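Local coordinates for protein glycosyl hydrolase (Rhizobium leguminosarum bv. trifolii, PDB 5NDX) that probably hydrolyses O-glycosidic bonds as a family 39 glycoside hydrolase, being the bacterial orthologue of human alpha-L-iduronidase, at residues 187-200 with 245-257. The protein carries 2 engineered substitutions. Residues are numbered along the deposited sequence; the frame is centred on the assembly and turned at random.
Sequences TLSPIFRALMAHCD and VVDYLKEHHPRLA
Tyr248 projects from its helix as a flat slab: Leu188 covers part of one face and the stem of Arg193 crosses the hydroxyl end. Leucine's forked, apolar tip spreads its methyls here, CD2 over the ring in a CH-pi contact (4.0 Å to the centroid) and CD1 near Tyr248 CD2. Arg193 CD lies 3.2 Å from Tyr248 OH; a bend at chi3 (-95°) turns its NE back to Leu188 O (3.0 Å), so the aliphatic stem packs on the tyrosine. Deeper in, the Phe192 ring pushes CZ against Val245 CG1 and has Tyr248 CD1 at its edge. These are neighbouring outer helices of the family's TIM barrel: helix 190-200 follows strand 179-184, helix 235-252 follows strand 216-219, and they run roughly parallel, 36° apart. Ile217 of the latter strand floors the groove beneath Phe192, Met196 and Leu249. Unbranched, pliable Met196 bends at chi2 and chi3 into this hollow, CE 3.8 Å from Leu256 CD1 and CG against Leu249 CD2. Past the end of helix 235-252, Met196 CB makes an off-centre CH-pi contact with the His253 ring, whose buried ND1 lacks a partner; Asp200 OD2 lies in the ring plane beside CD2, its carboxylate nearly perpendicular (86°). Arg255, long enough to reach round the C-terminal end of helix 190-200, salt-bridges Asp200 OD1 through NH1, at a doubtfully short modelled distance, and hydrogen-bonds Asp200 O (NH1 to O 2.9 Å) from above the carbonyl plane; a water links Asp200 OD1 to Arg255 N.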
ATOM      1  N   THR A 187       0.604  23.507  -0.046  1.00 43.92           N
ATOM      2  CA  THR A 187       0.580  23.780  -1.460  1.00 44.16           C
ATOM      3  C   THR A 187       1.332  25.095  -1.764  1.00 46.35           C
ATOM      4  O   THR A 187       1.022  26.157  -1.192  1.00 45.48           O
ATOM      5  CB  THR A 187      -0.860  23.833  -1.916  1.00 43.52           C
ATOM      6  OG1 THR A 187      -1.526  22.638  -1.478  1.00 43.86           O
ATOM      7  CG2 THR A 187      -0.964  23.966  -3.425  1.00 43.37           C
ATOM      8  N   LEU A 188       2.354  24.993  -2.604  1.00 45.48           N
ATOM      9  CA  LEU A 188       3.139  26.133  -3.034  1.00 48.28           C
ATOM     10  C   LEU A 188       3.774  26.896  -1.870  1.00 50.99           C
ATOM     11  O   LEU A 188       3.932  28.107  -1.931  1.00 51.19           O
ATOM     12  CB  LEU A 188       2.303  27.067  -3.927  1.00 49.34           C
ATOM     13  CG  LEU A 188       1.850  26.485  -5.274  1.00 50.22           C
ATOM     14  CD1 LEU A 188       1.089  27.517  -6.102  1.00 51.81           C
ATOM     15  CD2 LEU A 188       3.021  25.952  -6.081  1.00 49.17           C
ATOM     16  N   SER A 189       4.215  26.174  -0.844  1.00 51.05           N
ATOM     17  CA  SER A 189       4.922  26.792   0.270  1.00 51.56           C
ATOM     18  C   SER A 189       6.248  27.448  -0.164  1.00 53.76           C
ATOM     19  O   SER A 189       6.732  27.202  -1.295  1.00 51.94           O
ATOM     20  CB  SER A 189       5.204  25.749   1.347  1.00 50.53           C
ATOM     21  OG  SER A 189       6.136  24.794   0.880  1.00 48.52           O
ATOM     22  N   PRO A 190       6.829  28.286   0.729  1.00 54.83           N
ATOM     23  CA  PRO A 190       8.092  28.932   0.446  1.00 55.71           C
ATOM     24  C   PRO A 190       9.218  27.972   0.114  1.00 54.34           C
ATOM     25  O   PRO A 190       9.921  28.188  -0.877  1.00 56.35           O
ATOM     26  CB  PRO A 190       8.384  29.690   1.748  1.00 56.74           C
ATOM     27  CG  PRO A 190       7.043  30.137   2.180  1.00 56.71           C
ATOM     28  CD  PRO A 190       6.173  28.920   1.900  1.00 57.21           C
ATOM     29  N   ILE A 191       9.373  26.922   0.929  1.00 52.04           N
ATOM     30  CA  ILE A 191      10.323  25.878   0.649  1.00 52.22           C
ATOM     31  C   ILE A 191      10.121  25.267  -0.750  1.00 49.53           C
ATOM     32  O   ILE A 191      11.073  25.021  -1.455  1.00 47.80           O
ATOM     33  CB  ILE A 191      10.257  24.753   1.704  1.00 54.34           C
ATOM     34  CG1 ILE A 191      10.900  25.214   3.016  1.00 57.57           C
ATOM     35  CG2 ILE A 191      11.034  23.519   1.224  1.00 54.07           C
ATOM     36  CD1 ILE A 191      12.436  25.308   2.956  1.00 57.92           C
ATOM     37  N   PHE A 192       8.875  25.001  -1.122  1.00 47.78           N
ATOM     38  CA  PHE A 192       8.602  24.382  -2.403  1.00 48.04           C
ATOM     39  C   PHE A 192       9.059  25.315  -3.508  1.00 47.30           C
ATOM     40  O   PHE A 192       9.809  24.915  -4.357  1.00 45.18           O
ATOM     41  CB  PHE A 192       7.137  23.999  -2.574  1.00 44.14           C
ATOM     42  CG  PHE A 192       6.819  23.489  -3.948  1.00 44.34           C
ATOM     43  CD1 PHE A 192       6.448  24.375  -4.979  1.00 45.76           C
ATOM     44  CD2 PHE A 192       6.862  22.130  -4.227  1.00 44.61           C
ATOM     45  CE1 PHE A 192       6.174  23.905  -6.266  1.00 45.73           C
ATOM     46  CE2 PHE A 192       6.603  21.660  -5.509  1.00 45.08           C
ATOM     47  CZ  PHE A 192       6.256  22.537  -6.533  1.00 45.04           C
ATOM     48  N   ARG A 193       8.594  26.553  -3.473  1.00 50.84           N
ATOM     49  CA  ARG A 193       8.950  27.541  -4.502  1.00 53.31           C
ATOM     50  C   ARG A 193      10.431  27.754  -4.579  1.00 51.85           C
ATOM     51  O   ARG A 193      10.991  27.808  -5.676  1.00 51.62           O
ATOM     52  CB  ARG A 193       8.233  28.863  -4.268  1.00 56.07           C
ATOM     53  CG  ARG A 193       6.752  28.740  -4.563  1.00 59.09           C
ATOM     54  CD  ARG A 193       6.016  30.082  -4.562  1.00 63.08           C
ATOM     55  NE  ARG A 193       5.427  30.306  -3.256  1.00 67.49           N
ATOM     56  CZ  ARG A 193       5.818  31.182  -2.329  1.00 73.08           C
ATOM     57  NH1 ARG A 193       5.163  31.228  -1.170  1.00 75.81           N
ATOM     58  NH2 ARG A 193       6.832  32.012  -2.520  1.00 78.50           N
ATOM     59  N   ALA A 194      11.068  27.801  -3.417  1.00 51.14           N
ATOM     60  CA  ALA A 194      12.520  27.961  -3.363  1.00 52.19           C
ATOM     61  C   ALA A 194      13.276  26.807  -3.998  1.00 51.58           C
ATOM     62  O   ALA A 194      14.271  27.027  -4.697  1.00 52.09           O
ATOM     63  CB  ALA A 194      12.972  28.159  -1.926  1.00 53.39           C
ATOM     64  N   LEU A 195      12.830  25.565  -3.798  1.00 50.05           N
ATOM     65  CA  LEU A 195      13.605  24.436  -4.329  1.00 49.47           C
ATOM     66  C   LEU A 195      13.472  24.387  -5.845  1.00 49.92           C
ATOM     67  O   LEU A 195      14.410  24.058  -6.571  1.00 51.09           O
ATOM     68  CB  LEU A 195      13.161  23.128  -3.696  1.00 49.65           C
ATOM     69  CG  LEU A 195      14.039  21.854  -3.686  1.00 52.32           C
ATOM     70  CD1 LEU A 195      13.469  20.718  -4.517  1.00 53.42           C
ATOM     71  CD2 LEU A 195      15.509  22.042  -3.992  1.00 52.13           C
ATOM     72  N   MET A 196      12.281  24.708  -6.316  1.00 50.10           N
ATOM     73  CA  MET A 196      12.013  24.740  -7.735  1.00 51.04           C
ATOM     74  C   MET A 196      12.873  25.815  -8.424  1.00 52.35           C
ATOM     75  O   MET A 196      13.460  25.538  -9.465  1.00 49.61           O
ATOM     76  CB  MET A 196      10.517  24.995  -7.974  1.00 50.73           C
ATOM     77  CG  MET A 196       9.594  23.881  -7.416  1.00 53.72           C
ATOM     78  SD  MET A 196      10.164  22.166  -7.583  1.00 53.03           S
ATOM     79  CE  MET A 196       9.554  22.000  -9.176  1.00 54.77           C
ATOM     80  N   ALA A 197      12.928  27.019  -7.831  1.00 51.59           N
ATOM     81  CA  ALA A 197      13.818  28.093  -8.320  1.00 55.65           C
ATOM     82  C   ALA A 197      15.270  27.612  -8.328  1.00 54.95           C
ATOM     83  O   ALA A 197      15.947  27.683  -9.351  1.00 54.87           O
ATOM     84  CB  ALA A 197      13.671  29.361  -7.471  1.00 53.72           C
ATOM     85  N   HIS A 198      15.706  27.050  -7.204  1.00 54.70           N
ATOM     86  CA  HIS A 198      17.059  26.498  -7.108  1.00 53.56           C
ATOM     87  C   HIS A 198      17.389  25.440  -8.134  1.00 52.83           C
ATOM     88  O   HIS A 198      18.497  25.429  -8.678  1.00 53.88           O
ATOM     89  CB  HIS A 198      17.289  25.944  -5.713  1.00 54.73           C
ATOM     90  CG  HIS A 198      18.708  25.595  -5.433  1.00 55.71           C
ATOM     91  ND1 HIS A 198      19.134  24.297  -5.311  1.00 56.56           N
ATOM     92  CD2 HIS A 198      19.804  26.373  -5.248  1.00 58.87           C
ATOM     93  CE1 HIS A 198      20.430  24.284  -5.079  1.00 59.35           C
ATOM     94  NE2 HIS A 198      20.864  25.531  -5.035  1.00 59.91           N
ATOM     95  N   CYS A 199      16.461  24.525  -8.398  1.00 52.01           N
ATOM     96  CA  CYS A 199      16.713  23.444  -9.373  1.00 49.78           C
ATOM     97  C   CYS A 199      16.541  23.892 -10.822  1.00 50.51           C
ATOM     98  O   CYS A 199      17.035  23.240 -11.719  1.00 51.34           O
ATOM     99  CB  CYS A 199      15.801  22.225  -9.092  1.00 49.99           C
ATOM    100  SG  CYS A 199      16.262  21.343  -7.575  1.00 51.60           S
ATOM    101  N   ASP A 200      15.831  24.988 -11.047  1.00 53.40           N
ATOM    102  CA  ASP A 200      15.632  25.522 -12.384  1.00 57.85           C
ATOM    103  C   ASP A 200      16.816  26.399 -12.887  1.00 60.62           C
ATOM    104  O   ASP A 200      17.529  26.001 -13.770  1.00 60.29           O
ATOM    105  CB  ASP A 200      14.342  26.325 -12.416  1.00 58.96           C
ATOM    106  CG  ASP A 200      13.995  26.811 -13.798  1.00 58.67           C
ATOM    107  OD1 ASP A 200      14.441  26.238 -14.790  1.00 60.54           O
ATOM    108  OD2 ASP A 200      13.219  27.742 -13.897  1.00 62.41           O
ATOM    109  N   VAL A 245      -0.339  23.086  -8.770  1.00 44.97           N
ATOM    110  CA  VAL A 245       1.139  23.049  -8.632  1.00 45.05           C
ATOM    111  C   VAL A 245       1.762  22.871 -10.013  1.00 44.22           C
ATOM    112  O   VAL A 245       2.730  23.555 -10.391  1.00 43.32           O
ATOM    113  CB  VAL A 245       1.601  21.941  -7.657  1.00 44.31           C
ATOM    114  CG1 VAL A 245       3.116  21.787  -7.623  1.00 45.19           C
ATOM    115  CG2 VAL A 245       1.069  22.217  -6.262  1.00 45.21           C
ATOM    116  N   VAL A 246       1.205  21.970 -10.779  1.00 43.62           N
ATOM    117  CA  VAL A 246       1.674  21.785 -12.145  1.00 44.79           C
ATOM    118  C   VAL A 246       1.544  23.119 -12.951  1.00 46.42           C
ATOM    119  O   VAL A 246       2.478  23.498 -13.638  1.00 45.11           O
ATOM    120  CB  VAL A 246       0.958  20.600 -12.829  1.00 46.52           C
ATOM    121  CG1 VAL A 246       1.284  20.532 -14.323  1.00 47.99           C
ATOM    122  CG2 VAL A 246       1.364  19.279 -12.175  1.00 45.92           C
ATOM    123  N   ASP A 247       0.423  23.827 -12.841  1.00 46.51           N
ATOM    124  CA  ASP A 247       0.266  25.135 -13.502  1.00 50.05           C
ATOM    125  C   ASP A 247       1.338  26.147 -13.087  1.00 50.50           C
ATOM    126  O   ASP A 247       1.838  26.882 -13.918  1.00 52.05           O
ATOM    127  CB  ASP A 247      -1.101  25.767 -13.220  1.00 51.63           C
ATOM    128  CG  ASP A 247      -2.237  25.062 -13.928  1.00 54.92           C
ATOM    129  OD1 ASP A 247      -1.986  24.380 -14.942  1.00 58.85           O
ATOM    130  OD2 ASP A 247      -3.389  25.194 -13.460  1.00 58.08           O
ATOM    131  N   TYR A 248       1.666  26.170 -11.803  1.00 49.73           N
ATOM    132  CA  TYR A 248       2.727  26.979 -11.290  1.00 49.85           C
ATOM    133  C   TYR A 248       4.056  26.631 -11.958  1.00 51.92           C
ATOM    134  O   TYR A 248       4.817  27.532 -12.320  1.00 52.81           O
ATOM    135  CB  TYR A 248       2.815  26.845  -9.781  1.00 50.09           C
ATOM    136  CG  TYR A 248       3.947  27.624  -9.189  1.00 52.84           C
ATOM    137  CD1 TYR A 248       5.228  27.071  -9.101  1.00 52.67           C
ATOM    138  CD2 TYR A 248       3.740  28.924  -8.678  1.00 52.79           C
ATOM    139  CE1 TYR A 248       6.295  27.800  -8.564  1.00 54.50           C
ATOM    140  CE2 TYR A 248       4.799  29.661  -8.134  1.00 53.77           C
ATOM    141  CZ  TYR A 248       6.075  29.109  -8.092  1.00 55.61           C
ATOM    142  OH  TYR A 248       7.124  29.824  -7.523  1.00 58.67           O
ATOM    143  N   LEU A 249       4.336  25.353 -12.131  1.00 49.73           N
ATOM    144  CA  LEU A 249       5.548  24.939 -12.812  1.00 50.97           C
ATOM    145  C   LEU A 249       5.536  25.295 -14.291  1.00 52.34           C
ATOM    146  O   LEU A 249       6.573  25.699 -14.809  1.00 50.88           O
ATOM    147  CB  LEU A 249       5.814  23.430 -12.689  1.00 49.15           C
ATOM    148  CG  LEU A 249       5.982  22.879 -11.271  1.00 49.53           C
ATOM    149  CD1 LEU A 249       5.960  21.367 -11.265  1.00 47.82           C
ATOM    150  CD2 LEU A 249       7.249  23.377 -10.634  1.00 50.25           C
ATOM    151  N   LYS A 250       4.406  25.109 -14.968  1.00 52.99           N
ATOM    152  CA  LYS A 250       4.327  25.402 -16.388  1.00 59.04           C
ATOM    153  C   LYS A 250       4.635  26.901 -16.624  1.00 60.84           C
ATOM    154  O   LYS A 250       5.355  27.218 -17.539  1.00 56.91           O
ATOM    155  CB  LYS A 250       2.970  25.039 -17.003  1.00 61.79           C
ATOM    156  CG  LYS A 250       2.702  23.549 -17.246  1.00 67.59           C
ATOM    157  CD  LYS A 250       1.367  23.356 -17.993  1.00 72.22           C
ATOM    158  CE  LYS A 250       0.878  21.903 -18.039  1.00 78.21           C
ATOM    159  NZ  LYS A 250       1.828  20.881 -18.604  1.00 80.44           N
ATOM    160  N   GLU A 251       4.118  27.776 -15.762  1.00 62.40           N
ATOM    161  CA  GLU A 251       4.286  29.212 -15.900  1.00 65.77           C
ATOM    162  C   GLU A 251       5.681  29.671 -15.500  1.00 65.77           C
ATOM    163  O   GLU A 251       6.310  30.407 -16.242  1.00 64.28           O
ATOM    164  CB  GLU A 251       3.256  29.955 -15.059  1.00 70.94           C
ATOM    165  CG  GLU A 251       2.959  31.371 -15.553  1.00 79.94           C
ATOM    166  CD  GLU A 251       2.514  32.295 -14.425  1.00 87.20           C
ATOM    167  OE1 GLU A 251       1.295  32.562 -14.271  1.00 88.41           O
ATOM    168  OE2 GLU A 251       3.401  32.734 -13.665  1.00 96.65           O
ATOM    169  N   HIS A 252       6.159  29.238 -14.337  1.00 62.65           N
ATOM    170  CA  HIS A 252       7.420  29.735 -13.768  1.00 61.03           C
ATOM    171  C   HIS A 252       8.667  28.923 -14.014  1.00 58.61           C
ATOM    172  O   HIS A 252       9.756  29.463 -13.904  1.00 55.65           O
ATOM    173  CB  HIS A 252       7.281  29.891 -12.264  1.00 61.68           C
ATOM    174  CG  HIS A 252       6.368  30.990 -11.885  1.00 63.82           C
ATOM    175  ND1 HIS A 252       5.159  30.772 -11.269  1.00 65.38           N
ATOM    176  CD2 HIS A 252       6.460  32.320 -12.087  1.00 65.35           C
ATOM    177  CE1 HIS A 252       4.554  31.929 -11.078  1.00 66.14           C
ATOM    178  NE2 HIS A 252       5.326  32.883 -11.569  1.00 66.76           N
ATOM    179  N   HIS A 253       8.529  27.620 -14.240  1.00 55.95           N
ATOM    180  CA  HIS A 253       9.686  26.740 -14.388  1.00 54.66           C
ATOM    181  C   HIS A 253       9.383  25.694 -15.449  1.00 54.87           C
ATOM    182  O   HIS A 253       9.410  24.491 -15.165  1.00 56.69           O
ATOM    183  CB  HIS A 253      10.075  26.073 -13.049  1.00 54.54           C
ATOM    184  CG  HIS A 253      10.327  27.031 -11.928  1.00 54.41           C
ATOM    185  ND1 HIS A 253       9.442  27.196 -10.880  1.00 56.28           N
ATOM    186  CD2 HIS A 253      11.346  27.887 -11.685  1.00 55.36           C
ATOM    187  CE1 HIS A 253       9.914  28.085 -10.026  1.00 52.70           C
ATOM    188  NE2 HIS A 253      11.063  28.532 -10.499  1.00 55.79           N
ATOM    189  N   PRO A 254       9.094  26.140 -16.687  1.00 56.86           N
ATOM    190  CA  PRO A 254       8.650  25.215 -17.745  1.00 56.83           C
ATOM    191  C   PRO A 254       9.593  24.045 -18.004  1.00 57.07           C
ATOM    192  O   PRO A 254       9.140  22.989 -18.412  1.00 56.41           O
ATOM    193  CB  PRO A 254       8.536  26.116 -18.997  1.00 58.10           C
ATOM    194  CG  PRO A 254       9.349  27.352 -18.685  1.00 58.58           C
ATOM    195  CD  PRO A 254       9.216  27.528 -17.194  1.00 59.39           C
ATOM    196  N   ARG A 255      10.882  24.211 -17.743  1.00 58.45           N
ATOM    197  CA  ARG A 255      11.840  23.111 -17.925  1.00 61.18           C
ATOM    198  C   ARG A 255      11.599  21.946 -16.954  1.00 57.62           C
ATOM    199  O   ARG A 255      12.012  20.846 -17.231  1.00 54.48           O
ATOM    200  CB  ARG A 255      13.293  23.618 -17.770  1.00 66.32           C
ATOM    201  CG  ARG A 255      14.338  22.662 -18.328  1.00 74.79           C
ATOM    202  CD  ARG A 255      15.796  23.186 -18.366  1.00 79.32           C
ATOM    203  NE  ARG A 255      16.596  22.776 -17.185  1.00 79.93           N
ATOM    204  CZ  ARG A 255      16.698  23.466 -16.041  1.00 77.53           C
ATOM    205  NH1 ARG A 255      16.054  24.615 -15.901  1.00 76.21           N
ATOM    206  NH2 ARG A 255      17.449  23.011 -15.028  1.00 75.48           N
ATOM    207  N   LEU A 256      10.995  22.211 -15.799  1.00 54.31           N
ATOM    208  CA  LEU A 256      10.679  21.181 -14.807  1.00 54.01           C
ATOM    209  C   LEU A 256       9.254  20.601 -14.898  1.00 53.54           C
ATOM    210  O   LEU A 256       8.987  19.561 -14.317  1.00 53.66           O
ATOM    211  CB  LEU A 256      10.905  21.726 -13.396  1.00 51.73           C
ATOM    212  CG  LEU A 256      12.286  22.359 -13.108  1.00 52.29           C
ATOM    213  CD1 LEU A 256      12.286  22.953 -11.714  1.00 54.16           C
ATOM    214  CD2 LEU A 256      13.471  21.427 -13.257  1.00 53.42           C
ATOM    215  N   ALA A 257       8.360  21.259 -15.634  1.00 53.63           N
ATOM    216  CA  ALA A 257       6.918  20.980 -15.569  1.00 51.95           C
ATOM    217  C   ALA A 257       6.514  19.588 -16.065  1.00 50.75           C
ATOM    218  O   ALA A 257       5.476  19.089 -15.645  1.00 48.46           O
ATOM    219  CB  ALA A 257       6.109  22.052 -16.310  1.00 51.23           C
TER
HETATM  220  O   HOH W   1      12.288  26.397 -16.524  1.00 60.58           O